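Local coordinates for cypemycin cysteine dehydrogenase (decarboxylating) (Streptomyces sp, PDB 6JDD) that catalyses the flavin-dependent oxidative decarboxylation of the C-terminal cysteine of the cypemycin precursor peptide, a step in aminovinyl-cysteine formation, at the interface of chains A and B. Sequence-based numbering; all coordinates share one arbitrary frame. Chains: chain A/B, Cypemycin cysteine dehydrogenase (decarboxylating).

Contact 1: the interface of chains A and B. Residues chain A 132-133, 135-136; chain B 103, 106, 117, 146.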
ATOM      1  N   SER A 132     -25.969  29.152  15.574  1.00 48.30           N
ATOM      2  CA  SER A 132     -26.465  29.871  14.378  1.00 43.91           C
ATOM      3  C   SER A 132     -25.884  31.281  14.272  1.00 41.62           C
ATOM      4  O   SER A 132     -25.172  31.731  15.134  1.00 41.68           O
ATOM      5  CB  SER A 132     -27.978  29.840  14.332  1.00 44.74           C
ATOM      6  OG  SER A 132     -28.461  29.994  12.999  1.00 51.18           O
ATOM      7  N   ASN A 133     -26.089  31.912  13.133  1.00 44.54           N
ATOM      8  CA  ASN A 133     -25.812  33.358  12.984  1.00 41.25           C
ATOM      9  C   ASN A 133     -26.796  33.886  11.946  1.00 39.89           C
ATOM     10  O   ASN A 133     -27.619  33.115  11.463  1.00 42.99           O
ATOM     11  CB  ASN A 133     -24.344  33.603  12.648  1.00 37.92           C
ATOM     12  CG  ASN A 133     -23.931  32.985  11.325  1.00 43.65           C
ATOM     13  OD1 ASN A 133     -24.624  33.101  10.312  1.00 40.18           O
ATOM     14  ND2 ASN A 133     -22.773  32.333  11.300  1.00 41.70           N
ATOM     15  N   ILE A 135     -26.419  34.735   8.820  1.00 37.43           N
ATOM     16  CA  ILE A 135     -26.239  34.208   7.457  1.00 36.74           C
ATOM     17  C   ILE A 135     -26.824  32.803   7.397  1.00 40.41           C
ATOM     18  O   ILE A 135     -27.502  32.475   6.434  1.00 44.75           O
ATOM     19  CB  ILE A 135     -24.756  34.236   7.123  1.00 36.61           C
ATOM     20  CG1 ILE A 135     -24.329  35.683   6.904  1.00 35.69           C
ATOM     21  CG2 ILE A 135     -24.461  33.357   5.937  1.00 37.92           C
ATOM     22  CD1 ILE A 135     -22.846  35.824   6.798  1.00 43.17           C
ATOM     23  N   VAL A 136     -26.657  32.038   8.458  1.00 38.00           N
ATOM     24  CA  VAL A 136     -27.278  30.683   8.550  1.00 40.83           C
ATOM     25  C   VAL A 136     -28.809  30.824   8.511  1.00 39.18           C
ATOM     26  O   VAL A 136     -29.467  30.105   7.788  1.00 41.69           O
ATOM     27  CB  VAL A 136     -26.761  29.960   9.817  1.00 42.08           C
ATOM     28  CG1 VAL A 136     -27.529  28.701  10.117  1.00 38.41           C
ATOM     29  CG2 VAL A 136     -25.274  29.647   9.716  1.00 37.45           C
TER
ATOM     30  N   LEU B 103     -17.496  31.193   4.146  1.00 35.40           N
ATOM     31  CA  LEU B 103     -17.879  31.915   5.379  1.00 38.97           C
ATOM     32  C   LEU B 103     -19.175  32.699   5.128  1.00 36.01           C
ATOM     33  O   LEU B 103     -20.106  32.590   5.895  1.00 33.50           O
ATOM     34  CB  LEU B 103     -16.710  32.829   5.737  1.00 36.74           C
ATOM     35  CG  LEU B 103     -16.834  33.534   7.067  1.00 38.90           C
ATOM     36  CD1 LEU B 103     -16.993  32.541   8.231  1.00 34.14           C
ATOM     37  CD2 LEU B 103     -15.617  34.418   7.225  1.00 48.18           C
ATOM     38  N   GLY B 106     -22.340  30.499   5.155  1.00 32.80           N
ATOM     39  CA  GLY B 106     -22.750  29.744   6.357  1.00 39.17           C
ATOM     40  C   GLY B 106     -22.214  28.319   6.404  1.00 37.41           C
ATOM     41  O   GLY B 106     -22.626  27.570   7.279  1.00 35.21           O
ATOM     42  N   GLN B 117     -18.187  30.321  12.076  1.00 41.34           N
ATOM     43  CA  GLN B 117     -19.645  30.557  12.037  1.00 40.02           C
ATOM     44  C   GLN B 117     -20.154  30.848  13.460  1.00 43.02           C
ATOM     45  O   GLN B 117     -21.067  31.680  13.586  1.00 42.52           O
ATOM     46  CB  GLN B 117     -20.433  29.366  11.469  1.00 36.41           C
ATOM     47  CG  GLN B 117     -20.255  29.070   9.962  1.00 37.91           C
ATOM     48  CD  GLN B 117     -20.522  30.219   9.017  1.00 41.32           C
ATOM     49  OE1 GLN B 117     -21.249  31.165   9.350  1.00 42.17           O
ATOM     50  NE2 GLN B 117     -19.930  30.145   7.824  1.00 33.90           N
ATOM     51  N   ARG B 146     -23.105  40.118   9.808  1.00 45.50           N
ATOM     52  CA  ARG B 146     -22.442  39.672  11.050  1.00 48.72           C
ATOM     53  C   ARG B 146     -21.665  40.844  11.621  1.00 46.33           C
ATOM     54  O   ARG B 146     -20.747  41.366  10.998  1.00 47.00           O
ATOM     55  CB  ARG B 146     -21.536  38.469  10.784  1.00 57.48           C
ATOM     56  CG  ARG B 146     -22.296  37.225  10.328  1.00 57.84           C
ATOM     57  CD  ARG B 146     -21.487  35.948  10.393  1.00 47.87           C
ATOM     58  NE  ARG B 146     -21.011  35.666  11.740  1.00 45.76           N
ATOM     59  CZ  ARG B 146     -19.983  34.878  12.013  1.00 44.64           C
ATOM     60  NH1 ARG B 146     -19.333  34.292  11.024  1.00 42.56           N
ATOM     61  NH2 ARG B 146     -19.595  34.685  13.261  1.00 44.80           N
TER

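Contact 2: the interface of chains A and B. Residues chain A 98, 101-102, 105, 107, 139; chain B 105, 107.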
ATOM      1  N   ASP A  98     -24.290  22.028   7.998  1.00 38.10           N
ATOM      2  CA  ASP A  98     -23.701  22.030   6.657  1.00 36.09           C
ATOM      3  C   ASP A  98     -24.662  21.351   5.673  1.00 32.64           C
ATOM      4  O   ASP A  98     -24.708  21.769   4.519  1.00 34.08           O
ATOM      5  CB  ASP A  98     -22.302  21.425   6.645  1.00 37.13           C
ATOM      6  CG  ASP A  98     -21.575  21.878   5.395  1.00 40.19           C
ATOM      7  OD1 ASP A  98     -21.334  23.095   5.279  1.00 39.35           O
ATOM      8  OD2 ASP A  98     -21.308  21.016   4.523  1.00 45.64           O
ATOM      9  N   MET A 101     -27.265  23.984   4.881  1.00 31.27           N
ATOM     10  CA  MET A 101     -26.698  25.019   3.997  1.00 30.35           C
ATOM     11  C   MET A 101     -26.607  24.503   2.537  1.00 36.52           C
ATOM     12  O   MET A 101     -27.016  25.205   1.625  1.00 35.78           O
ATOM     13  CB  MET A 101     -25.337  25.493   4.504  1.00 31.67           C
ATOM     14  CG  MET A 101     -25.336  26.105   5.871  1.00 37.33           C
ATOM     15  SD  MET A 101     -26.370  27.627   6.055  1.00 39.72           S
ATOM     16  CE  MET A 101     -27.967  26.909   6.474  1.00 33.17           C
ATOM     17  N   ARG A 102     -26.082  23.286   2.356  1.00 34.47           N
ATOM     18  CA  ARG A 102     -25.927  22.691   1.000  1.00 33.41           C
ATOM     19  C   ARG A 102     -27.297  22.567   0.320  1.00 33.45           C
ATOM     20  O   ARG A 102     -27.376  22.815  -0.900  1.00 36.04           O
ATOM     21  CB  ARG A 102     -25.238  21.326   1.093  1.00 36.57           C
ATOM     22  CG  ARG A 102     -23.730  21.403   1.291  1.00 38.89           C
ATOM     23  CD  ARG A 102     -23.014  20.176   0.760  1.00 45.33           C
ATOM     24  NE  ARG A 102     -23.212  19.007   1.606  1.00 52.69           N
ATOM     25  CZ  ARG A 102     -23.432  17.779   1.151  1.00 50.29           C
ATOM     26  NH1 ARG A 102     -23.482  17.553  -0.150  1.00 40.39           N
ATOM     27  NH2 ARG A 102     -23.601  16.780   2.000  1.00 55.41           N
ATOM     28  N   GLN A 105     -28.731  25.809  -0.798  1.00 37.08           N
ATOM     29  CA  GLN A 105     -27.918  26.463  -1.837  1.00 34.58           C
ATOM     30  C   GLN A 105     -28.010  25.662  -3.141  1.00 36.00           C
ATOM     31  O   GLN A 105     -27.221  25.919  -4.069  1.00 38.11           O
ATOM     32  CB  GLN A 105     -26.505  26.643  -1.304  1.00 30.99           C
ATOM     33  CG  GLN A 105     -26.505  27.694  -0.218  1.00 30.67           C
ATOM     34  CD  GLN A 105     -25.282  27.685   0.676  1.00 41.67           C
ATOM     35  OE1 GLN A 105     -24.284  27.012   0.398  1.00 44.74           O
ATOM     36  NE2 GLN A 105     -25.360  28.459   1.760  1.00 42.18           N
ATOM     37  N   ARG A 107     -27.142  22.672  -3.876  1.00 38.93           N
ATOM     38  CA  ARG A 107     -25.975  21.804  -4.148  1.00 37.61           C
ATOM     39  C   ARG A 107     -26.440  20.368  -4.429  1.00 35.97           C
ATOM     40  O   ARG A 107     -27.400  19.894  -3.823  1.00 36.64           O
ATOM     41  CB  ARG A 107     -24.988  21.901  -2.987  1.00 35.37           C
ATOM     42  CG  ARG A 107     -24.512  23.328  -2.717  1.00 33.99           C
ATOM     43  CD  ARG A 107     -23.761  23.911  -3.913  1.00 37.37           C
ATOM     44  NE  ARG A 107     -22.766  22.983  -4.422  1.00 37.18           N
ATOM     45  CZ  ARG A 107     -21.526  22.921  -4.018  1.00 40.58           C
ATOM     46  NH1 ARG A 107     -21.097  23.783  -3.139  1.00 39.76           N
ATOM     47  NH2 ARG A 107     -20.678  22.034  -4.502  1.00 45.00           N
ATOM     48  N   ASN A 139     -30.139  31.499   5.002  1.00 41.72           N
ATOM     49  CA  ASN A 139     -30.088  30.213   4.237  1.00 41.50           C
ATOM     50  C   ASN A 139     -31.218  29.240   4.651  1.00 36.90           C
ATOM     51  O   ASN A 139     -31.846  28.672   3.763  1.00 39.34           O
ATOM     52  CB  ASN A 139     -28.701  29.579   4.313  1.00 36.77           C
ATOM     53  CG  ASN A 139     -27.717  30.357   3.472  1.00 37.70           C
ATOM     54  OD1 ASN A 139     -27.752  30.295   2.271  1.00 50.26           O
ATOM     55  ND2 ASN A 139     -26.949  31.238   4.066  1.00 36.39           N
TER
ATOM     56  N   GLN B 105     -21.394  32.005   3.190  1.00 37.08           N
ATOM     57  CA  GLN B 105     -22.508  31.123   2.805  1.00 34.58           C
ATOM     58  C   GLN B 105     -22.883  30.224   3.988  1.00 36.00           C
ATOM     59  O   GLN B 105     -23.643  29.256   3.798  1.00 38.11           O
ATOM     60  CB  GLN B 105     -22.116  30.374   1.540  1.00 30.99           C
ATOM     61  CG  GLN B 105     -22.079  31.335   0.375  1.00 30.67           C
ATOM     62  CD  GLN B 105     -21.318  30.837  -0.837  1.00 41.67           C
ATOM     63  OE1 GLN B 105     -20.948  29.662  -0.929  1.00 44.74           O
ATOM     64  NE2 GLN B 105     -21.096  31.747  -1.787  1.00 42.18           N
ATOM     65  N   ARG B 107     -21.233  27.995   5.584  1.00 38.93           N
ATOM     66  CA  ARG B 107     -20.706  26.615   5.498  1.00 37.61           C
ATOM     67  C   ARG B 107     -19.949  26.259   6.786  1.00 35.97           C
ATOM     68  O   ARG B 107     -19.283  27.111   7.372  1.00 36.64           O
ATOM     69  CB  ARG B 107     -19.853  26.474   4.240  1.00 35.37           C
ATOM     70  CG  ARG B 107     -20.610  26.812   2.956  1.00 33.99           C
ATOM     71  CD  ARG B 107     -21.793  25.870   2.730  1.00 37.37           C
ATOM     72  NE  ARG B 107     -21.408  24.480   2.907  1.00 37.18           N
ATOM     73  CZ  ARG B 107     -20.956  23.704   1.960  1.00 40.58           C
ATOM     74  NH1 ARG B 107     -20.892  24.157   0.739  1.00 39.76           N
ATOM     75  NH2 ARG B 107     -20.598  22.456   2.192  1.00 45.00           N
TER

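Contact 1: the interface of chains A and B
A:Ile135 meets chain B through two separate branches. Its terminal methyl CD1 lies 3.8 Å from CG of B:Arg146, and the two side chains run roughly at right angles, so the methyl rests against the aliphatic stem of the arginine rather than its charged end. The branch methyl CG2 points to the backbone of B:Gly106, 3.6 Å from its N. With CG1 anti to the carbonyl carbon (chi1 -72°) and CG2 anti to the backbone N, the two methyls diverge to reach these separate partners. A:Val136 adds a more distant contact, its CG2 4.2 Å from B:Gly106 O.

Beside this small apolar patch lies A:Asn133, whose amide nitrogen makes the polar link to B:Gln117. ND2 donates to the side-chain oxygen OE1 of B:Gln117 at 2.7 Å and to its backbone O at 2.9 Å, both acceptors lying close to the plane of the asparagine amide. The two amide planes are nevertheless turned 45° apart. B:Gln117 is steadied from behind: its NE2 donates to B:Leu103 O, on a lone pair, in a nearly straight bond (171° at H), which leaves OE1 turned toward chain A. The guanidinium of B:Arg146 lies over the same polar group, with A:Asn133 ND2 above one face toward the rim, and no hydrogen bond is formed between them.

The other end of the asparagine amide serves its own chain. A:Asn133 OD1 accepts from A:Ile135 N at 2.8 Å and from A:Val136 N at 3.0 Å, in the manner of a helix N-cap. These bonds fix the amide's rotation, and ND2 consequently faces chain B. The site thus sits where the loop holding A:Ser132 enters helix 134-142 of one subunit, set against the end of helix 111-118, the loop after helix 97-104 and the loop of B:Arg146 in the next.

Contact 2: the interface of chains A and B
B:Arg107 grips A:Asp98 side-on, one nitrogen to each carboxylate oxygen. NE donates to OD1 of A:Asp98 at 2.7 Å, forming a salt bridge, and NH2 donates to OD2 of A:Asp98 at 2.8 Å, on its syn lone pair. The carboxylate carbon lies at the guanidinium's edge, in plane, although the carboxylate and guanidinium planes are 31° apart. A bend at chi2 (-62°) and another at chi3 fold the arginine chain and turn this edge to the carboxylate. The A:Arg102 stem lies over one guanidinium face, toward its rim, with CG 3.7 Å from CZ of B:Arg107, while CB of A:Met101 packs against CD of B:Arg107.

This close packing hides 73 Å² of B:Arg107, against 11 Å² of its counterpart A:Arg107. On that looser side the two arginines come nearest at their NH1 atoms, 3.9 Å apart, and no hydrogen bond joins them; the A:Asp98 carboxylate is likely to offset some of the positive charge gathered here. An alanine in place of B:Arg107 would remove both donors, would probably leave the A:Asp98 carboxylate without its cationic mate, and is likely to uncover the stem of A:Arg102.

A:Gln105, extended beyond CG, adds a second polar link: NE2 donates to the backbone O of B:Gln105 at 2.8 Å, on a lone pair. The same NE2 also donates to A:Asn139 OD1 at 3.1 Å, approaching from above that carbonyl's plane, 73° out of it.

The C-alpha centres of contact 1 and contact 2 are about 10 Å apart, and the two patches share elements on both sides. In chain B, residues 105-107, at the start of the loop after helix 97-104, give their glycine to contact 1 and the flanking glutamine and arginine to contact 2. In chain A, helix 134-142 starts in contact 1 and reaches contact 2 about one turn later. Helix 97-104 serves contact 1 from chain B and contact 2 from chain A. The same loop residues meet from both chains but do different work, and with no exact two-fold this fits cyclic association, probably the trimers from which homododecameric HFCD flavoproteins are built.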